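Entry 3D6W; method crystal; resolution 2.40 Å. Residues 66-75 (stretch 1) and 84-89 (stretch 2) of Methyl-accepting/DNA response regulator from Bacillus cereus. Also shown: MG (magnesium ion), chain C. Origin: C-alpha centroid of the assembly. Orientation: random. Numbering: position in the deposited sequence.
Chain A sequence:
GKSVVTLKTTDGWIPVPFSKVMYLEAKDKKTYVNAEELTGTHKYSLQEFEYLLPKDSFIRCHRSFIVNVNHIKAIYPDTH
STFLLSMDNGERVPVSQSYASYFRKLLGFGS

Stretch 1 (66-75) IVNVNHIKAI
Stretch 2 84-89: LLSMDN

Two stretches of one chain pair as antiparallel β-strands, 72-75 against 84-87, with axes 4.5 Å apart at closest approach and N-to-C directions 148° apart; strand 66-68 lies farther off, 10.1 Å from strand 84-87 and inclined at 44°. Together the stretches bury 566 Å².

In the register, Ile72 faces Met87 (CA-CA 4.6 Å), Ala74 faces Ser86 (CA-CA 5.1 Å) and Ile75 faces Leu85 (CA-CA 4.8 Å). The shift by one residue is a β-bulge at Lys73, whose phi/psi of -88/-49° departs from the extended values of Ile72 (-75/129°) and Ala74 (-152/150°).

Four backbone hydrogen bonds join the stretches: at the bulge Ser86 O accepts from both Lys73 N (2.7 Å) and Ala74 N (3.2 Å), Ser86 N donates to Ala74 O (2.8 Å), and beyond the strand end Asp88 N donates to His71 O (3.0 Å), which also receives a CA-H...O contact from Met87 CA (3.6 Å). The turn before Ile72 is tied by His71 N to Asn68 O (3.0 Å) and by Asn70 N to Asn68 OD1 (3.0 Å; Asn68 chi1 t).

Apolar side chains pack on the sheet face shared by Leu85 (m, t) and Ile75 (m, t). The forked end of Leu85 lets CD2 lie 4.0 Å from Ile75 CG2 while CD1 lies 3.8 Å from Val67 CG1 (Val67 chi1 p) and 3.9 Å from Ile72 CD1 (m, t). Met87, a selenomethionine, starts away from stretch 1, but its unbranched chain folds back in an m, m, m rotamer, placing CE 3.6 Å from Val67 CG2 and SE 4.1 Å from Ile72 CG1.

On the other face, small Ala74 and Ser86 meet CB to CB at 4.2 Å. Exposed Lys73 sets CB 3.4 Å from Asp88 OD1, but its end leads away.

The magnesium ion is bound by Ile72 O (MG-O 2.6 Å) and two waters.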

# COMPACT_ATOMS: atom_id res chain seq x y z
N ILE A 66 4.17 -14.88 18.46
CA ILE A 66 3.77 -13.60 17.90
C ILE A 66 2.81 -13.87 16.71
O ILE A 66 3.10 -14.67 15.82
CB ILE A 66 4.96 -12.74 17.43
CG1 ILE A 66 5.89 -12.37 18.60
CG2 ILE A 66 4.44 -11.47 16.65
CD1 ILE A 66 7.15 -11.76 18.18
N VAL A 67 1.64 -13.22 16.73
CA VAL A 67 0.66 -13.39 15.66
C VAL A 67 0.57 -12.13 14.75
O VAL A 67 0.75 -10.95 15.21
CB VAL A 67 -0.74 -13.81 16.25
CG1 VAL A 67 -1.46 -12.65 16.92
CG2 VAL A 67 -1.65 -14.46 15.16
N ASN A 68 0.30 -12.36 13.48
CA ASN A 68 -0.09 -11.28 12.54
C ASN A 68 -1.60 -11.17 12.53
O ASN A 68 -2.28 -12.07 12.06
CB ASN A 68 0.41 -11.62 11.12
CG ASN A 68 0.30 -10.47 10.14
OD1 ASN A 68 -0.47 -9.58 10.34
ND2 ASN A 68 1.05 -10.53 9.06
N VAL A 69 -2.13 -10.06 13.03
CA VAL A 69 -3.58 -9.86 13.14
C VAL A 69 -4.25 -9.89 11.77
O VAL A 69 -5.47 -10.10 11.68
CB VAL A 69 -3.96 -8.55 13.93
CG1 VAL A 69 -3.15 -8.45 15.27
CG2 VAL A 69 -3.73 -7.33 13.10
N ASN A 70 -3.48 -9.70 10.69
CA ASN A 70 -4.06 -9.74 9.36
C ASN A 70 -4.32 -11.12 8.82
O ASN A 70 -5.01 -11.27 7.81
CB ASN A 70 -3.21 -8.93 8.39
CG ASN A 70 -3.23 -7.45 8.74
OD1 ASN A 70 -4.30 -6.80 8.69
ND2 ASN A 70 -2.09 -6.92 9.16
N HIS A 71 -3.77 -12.13 9.49
CA HIS A 71 -4.08 -13.52 9.19
C HIS A 71 -5.02 -14.14 10.17
O HIS A 71 -5.35 -15.29 10.02
CB HIS A 71 -2.83 -14.32 9.06
CG HIS A 71 -1.98 -13.87 7.92
ND1 HIS A 71 -2.12 -14.36 6.65
CD2 HIS A 71 -1.00 -12.93 7.86
CE1 HIS A 71 -1.26 -13.76 5.84
NE2 HIS A 71 -0.56 -12.89 6.56
N ILE A 72 -5.49 -13.39 11.14
CA ILE A 72 -6.50 -13.89 12.08
C ILE A 72 -7.83 -13.91 11.35
O ILE A 72 -8.25 -12.88 10.78
CB ILE A 72 -6.65 -13.05 13.39
CG1 ILE A 72 -5.38 -13.15 14.24
CG2 ILE A 72 -7.87 -13.53 14.23
CD1 ILE A 72 -5.34 -12.25 15.42
N LYS A 73 -8.50 -15.05 11.40
CA LYS A 73 -9.86 -15.14 10.91
C LYS A 73 -10.90 -14.78 12.02
O LYS A 73 -11.78 -13.93 11.78
CB LYS A 73 -10.12 -16.53 10.33
CG LYS A 73 -11.53 -16.73 9.84
CD LYS A 73 -11.61 -17.96 8.97
CE LYS A 73 -12.72 -18.89 9.42
NZ LYS A 73 -13.99 -18.51 8.73
N ALA A 74 -10.76 -15.37 13.20
CA ALA A 74 -11.70 -15.15 14.31
C ALA A 74 -10.98 -15.34 15.63
O ALA A 74 -10.02 -16.11 15.71
CB ALA A 74 -12.93 -16.10 14.23
N ILE A 75 -11.46 -14.61 16.64
CA ILE A 75 -10.98 -14.67 18.01
C ILE A 75 -12.13 -15.26 18.86
O ILE A 75 -13.24 -14.72 18.88
CB ILE A 75 -10.62 -13.27 18.59
CG1 ILE A 75 -9.63 -12.52 17.68
CG2 ILE A 75 -10.15 -13.40 20.07
CD1 ILE A 75 -9.47 -10.98 17.97
N LEU A 84 -8.49 -18.17 21.82
CA LEU A 84 -7.93 -19.05 20.85
C LEU A 84 -8.18 -18.36 19.53
O LEU A 84 -9.30 -17.86 19.29
CB LEU A 84 -8.66 -20.39 20.91
CG LEU A 84 -8.05 -21.61 20.31
CD1 LEU A 84 -6.52 -21.64 20.56
CD2 LEU A 84 -8.82 -22.84 20.91
N LEU A 85 -7.14 -18.27 18.70
CA LEU A 85 -7.20 -17.57 17.43
C LEU A 85 -7.34 -18.59 16.33
O LEU A 85 -6.55 -19.49 16.17
CB LEU A 85 -5.94 -16.72 17.20
CG LEU A 85 -5.50 -15.83 18.37
CD1 LEU A 85 -4.26 -14.99 18.02
CD2 LEU A 85 -6.67 -14.99 18.86
N SER A 86 -8.38 -18.42 15.55
CA SER A 86 -8.59 -19.15 14.32
C SER A 86 -7.87 -18.40 13.21
O SER A 86 -8.24 -17.26 12.92
CB SER A 86 -10.10 -19.19 14.02
OG SER A 86 -10.45 -20.17 13.05
N MSE A 87 -6.87 -19.03 12.60
CA MSE A 87 -6.14 -18.42 11.52
C MSE A 87 -6.83 -18.69 10.18
O MSE A 87 -7.65 -19.60 10.09
CB MSE A 87 -4.68 -18.87 11.51
CG MSE A 87 -3.96 -18.74 12.82
SE MSE A 87 -3.92 -16.97 13.60
CE MSE A 87 -2.84 -16.15 12.27
N ASP A 88 -6.49 -17.88 9.16
CA ASP A 88 -7.07 -17.98 7.86
C ASP A 88 -6.79 -19.32 7.17
O ASP A 88 -7.62 -19.79 6.42
CB ASP A 88 -6.51 -16.87 6.95
CG ASP A 88 -7.25 -15.56 7.07
OD1 ASP A 88 -8.36 -15.53 7.64
OD2 ASP A 88 -6.71 -14.54 6.58
N ASN A 89 -5.60 -19.88 7.34
CA ASN A 89 -5.27 -21.19 6.77
C ASN A 89 -5.78 -22.42 7.59
O ASN A 89 -5.38 -23.52 7.33
CB ASN A 89 -3.76 -21.28 6.62
CG ASN A 89 -3.06 -21.50 7.96
OD1 ASN A 89 -3.66 -21.36 9.03
ND2 ASN A 89 -1.81 -21.83 7.89
MG MG C . -8.42 -11.80 8.45
O HOH W 1 -10.33 -11.61 10.12
O HOH W 2 -9.97 -10.03 7.49